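Local coordinates for protein esterase (Alcaligenes sp., PDB 1QLW) that probably hydrolyses carboxylic ester bonds, as a bacterial esterase of the alpha/beta hydrolase fold, at residues F21-G25 with N189-L193; Q55-K61 with L93-S98; C71-T77 with Q171-D175. The contacts are given in a common frame with arbitrary orientation. Residues are numbered along the deposited sequence.

Interaction 1 of 3, residues F21-G25 with N189-L193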
loop_
_atom_site.group_PDB
_atom_site.type_symbol
_atom_site.label_atom_id
_atom_site.label_comp_id
_atom_site.label_asym_id
_atom_site.label_seq_id
_atom_site.Cartn_x
_atom_site.Cartn_y
_atom_site.Cartn_z
ATOM N N PHE A 21 -7.352 -6.946 4.792
ATOM C CA PHE A 21 -8.273 -7.706 3.956
ATOM C C PHE A 21 -8.688 -6.791 2.797
ATOM O O PHE A 21 -8.329 -5.608 2.788
ATOM C CB PHE A 21 -9.487 -8.216 4.722
ATOM C CG PHE A 21 -10.322 -7.173 5.402
ATOM C CD1 PHE A 21 -10.034 -6.739 6.689
ATOM C CD2 PHE A 21 -11.393 -6.577 4.763
ATOM C CE1 PHE A 21 -10.820 -5.796 7.328
ATOM C CE2 PHE A 21 -12.179 -5.615 5.375
ATOM C CZ PHE A 21 -11.887 -5.232 6.662
ATOM N N PHE A 22 -9.450 -7.359 1.875
ATOM C CA PHE A 22 -9.978 -6.581 0.774
ATOM C C PHE A 22 -11.491 -6.625 0.780
ATOM O O PHE A 22 -12.115 -7.588 1.239
ATOM C CB PHE A 22 -9.506 -7.137 -0.591
ATOM C CG PHE A 22 -8.068 -6.770 -0.839
ATOM C CD1 PHE A 22 -7.021 -7.480 -0.263
ATOM C CD2 PHE A 22 -7.751 -5.686 -1.651
ATOM C CE1 PHE A 22 -5.716 -7.080 -0.472
ATOM C CE2 PHE A 22 -6.450 -5.310 -1.885
ATOM C CZ PHE A 22 -5.420 -6.011 -1.285
ATOM N N VAL A 23 -12.090 -5.564 0.246
ATOM C CA VAL A 23 -13.528 -5.471 0.081
ATOM C C VAL A 23 -13.837 -5.348 -1.411
ATOM O O VAL A 23 -13.249 -4.551 -2.137
ATOM C CB VAL A 23 -14.075 -4.218 0.792
ATOM C CG1 VAL A 23 -15.552 -4.047 0.519
ATOM C CG2 VAL A 23 -13.748 -4.325 2.274
ATOM N N GLY A 24 -14.800 -6.157 -1.862
ATOM C CA GLY A 24 -15.327 -5.994 -3.200
ATOM C C GLY A 24 -14.428 -6.536 -4.295
ATOM O O GLY A 24 -13.640 -7.470 -4.123
ATOM N N GLY A 25 -14.602 -5.941 -5.468
ATOM C CA GLY A 25 -13.930 -6.392 -6.688
ATOM C C GLY A 25 -14.932 -7.043 -7.642
ATOM O O GLY A 25 -16.022 -7.475 -7.283
ATOM N N ASN A 189 -17.694 0.044 -2.081
ATOM C CA ASN A 189 -16.877 -0.735 -1.155
ATOM C C ASN A 189 -16.957 -0.194 0.263
ATOM O O ASN A 189 -16.935 -0.978 1.219
ATOM C CB ASN A 189 -15.437 -0.799 -1.656
ATOM C CG ASN A 189 -15.326 -1.689 -2.883
ATOM O OD1 ASN A 189 -16.066 -2.656 -3.013
ATOM N ND2 ASN A 189 -14.387 -1.352 -3.749
ATOM N N LEU A 190 -17.081 1.130 0.427
ATOM C CA LEU A 190 -17.239 1.680 1.770
ATOM C C LEU A 190 -18.573 1.237 2.374
ATOM O O LEU A 190 -18.634 1.047 3.593
ATOM C CB LEU A 190 -17.143 3.199 1.757
ATOM C CG LEU A 190 -15.730 3.733 1.469
ATOM C CD1 LEU A 190 -15.809 5.226 1.173
ATOM C CD2 LEU A 190 -14.793 3.464 2.626
ATOM N N SER A 191 -19.622 1.073 1.567
ATOM C CA SER A 191 -20.882 0.564 2.113
ATOM C C SER A 191 -20.694 -0.874 2.584
ATOM O O SER A 191 -21.113 -1.231 3.681
ATOM C CB SER A 191 -21.982 0.624 1.065
ATOM O OG SER A 191 -23.139 -0.051 1.520
ATOM N N LYS A 192 -20.043 -1.709 1.761
ATOM C CA LYS A 192 -19.801 -3.087 2.193
ATOM C C LYS A 192 -19.020 -3.100 3.486
ATOM O O LYS A 192 -19.303 -3.909 4.377
ATOM C CB LYS A 192 -19.055 -3.833 1.088
ATOM C CG LYS A 192 -19.911 -4.096 -0.139
ATOM C CD LYS A 192 -19.125 -4.794 -1.246
ATOM C CE LYS A 192 -20.105 -5.263 -2.321
ATOM N NZ LYS A 192 -19.419 -5.977 -3.424
ATOM N N LEU A 193 -17.980 -2.258 3.600
ATOM C CA LEU A 193 -17.198 -2.215 4.826
ATOM C C LEU A 193 -18.023 -1.757 6.016
ATOM O O LEU A 193 -17.964 -2.356 7.095
ATOM C CB LEU A 193 -15.982 -1.311 4.627
ATOM C CG LEU A 193 -15.057 -1.147 5.837
ATOM C CD1 LEU A 193 -14.473 -2.463 6.298
ATOM C CD2 LEU A 193 -13.955 -0.137 5.553
HETATM O O HOH W 1 -16.155 -3.600 -6.020
#
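Val23 has the most area covered in this contact. Its CA-to-CB bond points toward the helix, and with chi1 near 180° (t) CG1 packs against the helical turn. There CG1 lies 3.4 Å from Asn189 O and 3.6 Å from Lys192 CB. Asn189 O already accepts from Leu193 N (2.9 Å), so the methyl packs against a satisfied carbonyl. Phe21 adopts the p rotamer. Its CA-to-CB bond runs sideways, but the ring tip reaches the helix, and CZ meets Leu193 CD1 at 3.8 Å, at the ring edge. Lys196, one turn further along the helix, makes a cation-pi contact with the same ring. In the alpha/beta hydrolase fold, helices flank a central, mostly parallel sheet. Here helix 185-197 covers the sheet where the antiparallel strands 13-23 and 43-57 meet its parallel part, with Leu190 and Leu193 on strand 65-68. Strand 21-23 and helix 189-193 run at 120°, with axes 9.2 Å apart. At Gly24 the chain comes close to the Asn189 side chain: Gly24 CA is 3.4 Å from Asn189 OD1, and a CB on Gly24 would clash with that oxygen. Asn189 ND2 hydrogen-bonds Asp48 O. Asn189 OD1 receives a hydrogen bond from water 1 (3.2 Å), which accepts from Gly25 N (2.9 Å). Lys192 extends beside Gly24, its NZ 4.1 Å from Gly24 CA.

Interaction 2 of 3, residues Q55-K61 with L93-S98. With SO4 (sulfate ion), chain C.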
loop_
_atom_site.group_PDB
_atom_site.type_symbol
_atom_site.label_atom_id
_atom_site.label_comp_id
_atom_site.label_asym_id
_atom_site.label_seq_id
_atom_site.Cartn_x
_atom_site.Cartn_y
_atom_site.Cartn_z
ATOM N N GLN A 55 -6.324 -1.824 12.634
ATOM C CA GLN A 55 -5.637 -1.932 13.916
ATOM C C GLN A 55 -6.691 -1.683 14.991
ATOM O O GLN A 55 -7.470 -0.734 14.887
ATOM C CB GLN A 55 -4.450 -0.989 13.993
ATOM C CG GLN A 55 -3.325 -1.457 13.078
ATOM C CD GLN A 55 -1.988 -0.812 13.206
ATOM O OE1 GLN A 55 -0.991 -1.409 13.634
ATOM N NE2 GLN A 55 -1.958 0.441 12.805
ATOM N N ILE A 56 -6.689 -2.529 16.018
ATOM C CA ILE A 56 -7.731 -2.516 17.043
ATOM C C ILE A 56 -7.062 -2.360 18.404
ATOM O O ILE A 56 -6.305 -3.244 18.819
ATOM C CB ILE A 56 -8.505 -3.855 17.024
ATOM C CG1 ILE A 56 -9.095 -4.139 15.648
ATOM C CG2 ILE A 56 -9.569 -3.865 18.116
ATOM C CD1 ILE A 56 -10.024 -5.264 15.422
ATOM N N PRO A 57 -7.294 -1.247 19.081
ATOM C CA PRO A 57 -6.725 -1.039 20.407
ATOM C C PRO A 57 -7.441 -1.934 21.404
ATOM O O PRO A 57 -8.515 -2.484 21.119
ATOM C CB PRO A 57 -6.946 0.452 20.671
ATOM C CG PRO A 57 -8.205 0.752 19.936
ATOM C CD PRO A 57 -8.168 -0.118 18.695
ATOM N N GLN A 58 -6.893 -2.023 22.616
ATOM C CA GLN A 58 -7.594 -2.743 23.668
ATOM C C GLN A 58 -8.865 -1.999 24.041
ATOM O O GLN A 58 -8.899 -0.773 24.060
ATOM C CB GLN A 58 -6.685 -2.850 24.900
ATOM C CG GLN A 58 -5.403 -3.606 24.577
ATOM C CD GLN A 58 -4.674 -3.993 25.847
ATOM O OE1 GLN A 58 -4.215 -3.126 26.576
ATOM N NE2 GLN A 58 -4.588 -5.291 26.072
ATOM N N ARG A 59 -9.941 -2.724 24.340
ATOM C CA ARG A 59 -11.198 -2.133 24.784
ATOM C C ARG A 59 -11.629 -1.025 23.841
ATOM O O ARG A 59 -11.975 0.086 24.250
ATOM C CB ARG A 59 -11.047 -1.579 26.217
ATOM C CG ARG A 59 -10.530 -2.693 27.143
ATOM C CD ARG A 59 -10.718 -2.265 28.556
ATOM N NE ARG A 59 -10.037 -1.097 28.841
ATOM C CZ ARG A 59 -8.867 -1.307 29.089
ATOM N NH1 ARG A 59 -7.750 -1.790 28.622
ATOM N NH2 ARG A 59 -9.311 -0.407 30.131
ATOM N N ALA A 60 -11.630 -1.328 22.544
ATOM C CA ALA A 60 -11.880 -0.296 21.563
ATOM C C ALA A 60 -13.244 0.339 21.713
ATOM O O ALA A 60 -14.211 -0.308 22.110
ATOM C CB ALA A 60 -11.741 -0.828 20.140
ATOM N N LYS A 61 -13.325 1.607 21.371
ATOM C CA LYS A 61 -14.600 2.313 21.360
ATOM C C LYS A 61 -15.530 1.618 20.364
ATOM O O LYS A 61 -15.104 0.927 19.434
ATOM C CB LYS A 61 -14.395 3.771 21.012
ATOM C CG LYS A 61 -13.710 4.509 22.169
ATOM C CD LYS A 61 -13.364 5.922 21.775
ATOM C CE LYS A 61 -12.727 6.769 22.849
ATOM N NZ LYS A 61 -13.688 7.183 23.904
ATOM N N LEU A 93 -5.643 5.376 17.295
ATOM C CA LEU A 93 -5.484 4.114 18.028
ATOM C C LEU A 93 -5.167 4.381 19.493
ATOM O O LEU A 93 -5.733 3.756 20.400
ATOM C CB LEU A 93 -4.345 3.295 17.418
ATOM C CG LEU A 93 -4.608 2.786 16.021
ATOM C CD1 LEU A 93 -3.343 2.231 15.409
ATOM C CD2 LEU A 93 -5.686 1.717 16.054
ATOM N N ARG A 94 -4.262 5.327 19.758
ATOM C CA ARG A 94 -3.862 5.686 21.115
ATOM C C ARG A 94 -5.005 6.320 21.891
ATOM O O ARG A 94 -5.066 6.221 23.118
ATOM C CB ARG A 94 -2.633 6.592 21.084
ATOM C CG ARG A 94 -1.379 5.841 20.674
ATOM C CD ARG A 94 -0.174 6.766 20.618
ATOM N NE ARG A 94 1.043 6.038 20.266
ATOM C CZ ARG A 94 1.826 5.417 21.138
ATOM N NH1 ARG A 94 1.552 5.409 22.435
ATOM N NH2 ARG A 94 2.878 4.763 20.678
ATOM N N LYS A 95 -5.953 6.937 21.190
ATOM C CA LYS A 95 -7.151 7.506 21.771
ATOM C C LYS A 95 -8.258 6.478 21.931
ATOM O O LYS A 95 -9.342 6.830 22.430
ATOM C CB LYS A 95 -7.580 8.726 20.954
ATOM C CG LYS A 95 -6.607 9.887 21.087
ATOM C CD LYS A 95 -6.706 10.546 22.446
ATOM C CE LYS A 95 -6.046 11.900 22.510
ATOM N NZ LYS A 95 -6.485 12.662 23.709
ATOM N N GLY A 96 -8.019 5.228 21.548
ATOM C CA GLY A 96 -8.955 4.158 21.791
ATOM C C GLY A 96 -9.887 3.794 20.666
ATOM O O GLY A 96 -10.826 3.029 20.884
ATOM N N TYR A 97 -9.669 4.358 19.470
ATOM C CA TYR A 97 -10.478 4.008 18.318
ATOM C C TYR A 97 -9.772 2.969 17.456
ATOM O O TYR A 97 -8.607 3.113 17.110
ATOM C CB TYR A 97 -10.695 5.243 17.422
ATOM C CG TYR A 97 -11.637 6.247 18.039
ATOM C CD1 TYR A 97 -13.001 6.150 17.799
ATOM C CD2 TYR A 97 -11.188 7.285 18.841
ATOM C CE1 TYR A 97 -13.913 7.035 18.323
ATOM C CE2 TYR A 97 -12.110 8.191 19.377
ATOM C CZ TYR A 97 -13.456 8.037 19.136
ATOM O OH TYR A 97 -14.402 8.907 19.644
ATOM N N SER A 98 -10.530 1.955 17.056
ATOM C CA SER A 98 -10.092 1.099 15.973
ATOM C C SER A 98 -10.021 1.880 14.671
ATOM O O SER A 98 -10.864 2.754 14.451
ATOM C CB SER A 98 -11.052 -0.064 15.803
ATOM O OG SER A 98 -11.001 -0.870 16.969
HETATM S S SO4 C . -10.185 -6.441 23.936
HETATM O O1 SO4 C . -8.890 -5.717 24.239
HETATM O O2 SO4 C . -11.207 -5.460 24.491
HETATM O O3 SO4 C . -10.304 -7.747 24.597
HETATM O O4 SO4 C . -10.352 -6.455 22.452
HETATM O O HOH W 2 -13.332 2.225 17.742
#
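Lys61 lays its aliphatic chain over one face of the Tyr97 ring. Its CD sits 3.5 Å from the Tyr97 ring centroid, 17° off the normal, a CH-pi contact. Further out, Lys61 CE is 3.4 Å from Lys95 O. The backbones are joined by a nearly straight hydrogen bond, Lys61 N to Gly96 O (2.9 Å, 172°). Water 2 adds a bridge, accepting from Ser98 N (2.9 Å) and donating to Lys61 O (2.8 Å). Gly96 closes the helix in a Schellman motif. Its phi of 97° and the bond from Gly96 N to Leu93 O (3.0 Å) turn the chain toward the next strand. Pro57 fills the bend: its CB is 3.5 Å from Leu93 O, and its CG is 3.6 Å from Gly96 C. Leu93 CD2 reaches Gln55 O at 3.2 Å. Ser98 OG touches Ala60 CB at 3.3 Å and Pro57 CD at 3.4 Å. Away from the helix, Arg59 N hydrogen-bonds a sulfate ion, probably from the crystallisation liquor, at O2 (3.0 Å) and O1 (3.2 Å). Gln55 OE1 hydrogen-bonds Gln18 NE2 of the second subunit. The contact ties the end of strand 43-57 to the link between helix 88-94 and strand 99-103, its antiparallel neighbour. Helix 306-319 packs against Tyr97 through Leu314 and Ile317.

Interaction 3 of 3, residues C71-T77 with Q171-D175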
loop_
_atom_site.group_PDB
_atom_site.type_symbol
_atom_site.label_atom_id
_atom_site.label_comp_id
_atom_site.label_asym_id
_atom_site.label_seq_id
_atom_site.Cartn_x
_atom_site.Cartn_y
_atom_site.Cartn_z
ATOM N N CYS A 71 -6.864 12.533 -3.534
ATOM C CA CYS A 71 -6.162 12.348 -4.792
ATOM C C CYS A 71 -4.682 12.156 -4.580
ATOM O O CYS A 71 -4.090 12.605 -3.603
ATOM C CB CYS A 71 -6.291 13.506 -5.779
ATOM S SG CYS A 71 -5.002 14.767 -5.670
ATOM N N CYS A 72 -4.038 11.480 -5.545
ATOM C CA CYS A 72 -2.603 11.600 -5.704
ATOM C C CYS A 72 -1.813 11.015 -4.542
ATOM O O CYS A 72 -0.612 11.274 -4.424
ATOM C CB CYS A 72 -2.259 13.123 -5.836
ATOM S SG CYS A 72 -3.389 14.136 -6.759
ATOM N N LEU A 73 -2.462 10.245 -3.688
ATOM C CA LEU A 73 -1.964 9.785 -2.409
ATOM C C LEU A 73 -2.538 8.401 -2.142
ATOM O O LEU A 73 -3.412 7.929 -2.872
ATOM C CB LEU A 73 -2.406 10.754 -1.292
ATOM C CG LEU A 73 -1.835 12.166 -1.345
ATOM C CD1 LEU A 73 -2.680 13.108 -0.477
ATOM C CD2 LEU A 73 -0.386 12.164 -0.906
ATOM N N THR A 74 -2.058 7.776 -1.079
ATOM C CA THR A 74 -2.568 6.484 -0.634
ATOM C C THR A 74 -2.898 6.594 0.847
ATOM O O THR A 74 -2.890 7.676 1.443
ATOM C CB THR A 74 -1.547 5.356 -0.863
ATOM O OG1 THR A 74 -0.449 5.511 0.048
ATOM C CG2 THR A 74 -1.076 5.317 -2.302
ATOM N N GLY A 75 -3.184 5.464 1.487
ATOM C CA GLY A 75 -3.423 5.442 2.926
ATOM C C GLY A 75 -2.226 5.880 3.737
ATOM O O GLY A 75 -2.366 6.201 4.928
ATOM N N MET A 76 -1.028 5.937 3.129
ATOM C CA MET A 76 0.121 6.592 3.748
ATOM C C MET A 76 -0.223 7.982 4.247
ATOM O O MET A 76 0.417 8.442 5.211
ATOM C CB MET A 76 1.249 6.667 2.713
ATOM C CG MET A 76 2.468 7.454 3.145
ATOM S SD MET A 76 3.363 6.669 4.502
ATOM C CE MET A 76 4.564 7.933 4.903
ATOM N N THR A 77 -1.186 8.675 3.661
ATOM C CA THR A 77 -1.629 9.993 4.097
ATOM C C THR A 77 -1.698 10.065 5.623
ATOM O O THR A 77 -1.325 11.102 6.188
ATOM C CB THR A 77 -3.045 10.268 3.548
ATOM O OG1 THR A 77 -3.008 10.441 2.131
ATOM C CG2 THR A 77 -3.664 11.532 4.145
ATOM N N GLN A 171 5.493 10.335 -1.141
ATOM C CA GLN A 171 4.273 9.573 -0.925
ATOM C C GLN A 171 3.202 9.834 -1.974
ATOM O O GLN A 171 2.142 9.190 -1.912
ATOM C CB GLN A 171 3.723 9.753 0.481
ATOM C CG GLN A 171 3.088 11.095 0.796
ATOM C CD GLN A 171 2.413 11.075 2.153
ATOM O OE1 GLN A 171 3.107 11.182 3.204
ATOM N NE2 GLN A 171 1.128 10.923 2.191
ATOM N N MET A 172 3.440 10.725 -2.917
ATOM C CA MET A 172 2.466 11.033 -3.961
ATOM C C MET A 172 2.628 10.067 -5.127
ATOM O O MET A 172 3.744 9.657 -5.474
ATOM C CB MET A 172 2.636 12.487 -4.425
ATOM C CG MET A 172 2.303 13.434 -3.276
ATOM S SD MET A 172 2.171 15.169 -3.769
ATOM C CE MET A 172 0.653 15.102 -4.731
ATOM N N VAL A 173 1.491 9.687 -5.701
ATOM C CA VAL A 173 1.404 8.637 -6.712
ATOM C C VAL A 173 0.464 9.042 -7.830
ATOM O O VAL A 173 -0.431 9.878 -7.635
ATOM C CB VAL A 173 0.900 7.314 -6.077
ATOM C CG1 VAL A 173 1.819 6.800 -4.973
ATOM C CG2 VAL A 173 -0.518 7.440 -5.535
ATOM N N PRO A 174 0.569 8.396 -8.994
ATOM C CA PRO A 174 -0.417 8.598 -10.054
ATOM C C PRO A 174 -1.813 8.200 -9.623
ATOM O O PRO A 174 -2.018 7.287 -8.825
ATOM C CB PRO A 174 0.085 7.707 -11.189
ATOM C CG PRO A 174 1.551 7.628 -10.957
ATOM C CD PRO A 174 1.713 7.565 -9.453
ATOM N N ASP A 175 -2.770 8.870 -10.237
ATOM C CA ASP A 175 -4.181 8.755 -9.891
ATOM C C ASP A 175 -4.974 8.281 -11.092
ATOM O O ASP A 175 -4.906 8.888 -12.163
ATOM C CB ASP A 175 -4.654 10.114 -9.380
ATOM C CG ASP A 175 -5.932 10.043 -8.604
ATOM O OD1 ASP A 175 -6.820 9.272 -9.006
ATOM O OD2 ASP A 175 -6.043 10.782 -7.595
HETATM O O HOH W 3 1.948 6.391 -1.111
HETATM O O HOH W 4 0.227 8.986 0.262
#
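A vicinal disulfide, Cys71 SG to Cys72 SG at 2.0 Å, marks this contact. It closes an eight-membered ring in which Cys72 has a positive phi of 67°. Asp175 meets that ring: its OD2 accepts from Cys72 N (3.0 Å). Asp175 OD1 forms a salt bridge with Arg107. The backbones are joined by Val173 N to Cys72 O (2.9 Å). Cys72 CB meets Met172 CE at 3.7 Å, and Leu73 CD2 meets Met172 CG at 3.8 Å. Water 3 accepts from Thr74 OG1 (2.8 Å) and water 4 from Thr74 N (2.9 Å); both donate to Gln171 O (2.9 Å). Thr74 OG1 also accepts from Met76 N (3.2 Å), an ST turn. Phe22 and Ser20 of the second subunit pack on Gln171 and Met76. A sulfate ion, probably from the crystallisation liquor, lies about 4 Å from the Cys71 side chain. The loop after strand 65-68 commonly forms the oxyanion hole in alpha/beta hydrolases, and Asp175 OD2 also hydrogen-bonds Gln207 at the usual nucleophile-elbow position, consistent with a place beside the active site. The contact joins the loop between strand 65-68 and helix 88-94 to the loop between helix 165-171 and helix 185-197.

Interaction 3 is the buried one, centred about 9 Å from the centre of the chain. Interactions 1 and 2 are partly buried and lie further out, at about 15 and 20 Å. These two share a sheet, since strands 13-23 and 43-57 are neighbours in it, yet their nearest atoms are about 8 Å apart. Interaction 1 sets a strand on a helix by apolar contact and one water. Interaction 2 adds a direct backbone bond and a CH-pi contact at a helix end. Interaction 3 joins two loops with direct bonds, waters and a buried carboxylate. All three touch the second subunit: Phe22 of one chain packs on Gln171 of the other, relating interactions 1 and 3 across the dimer.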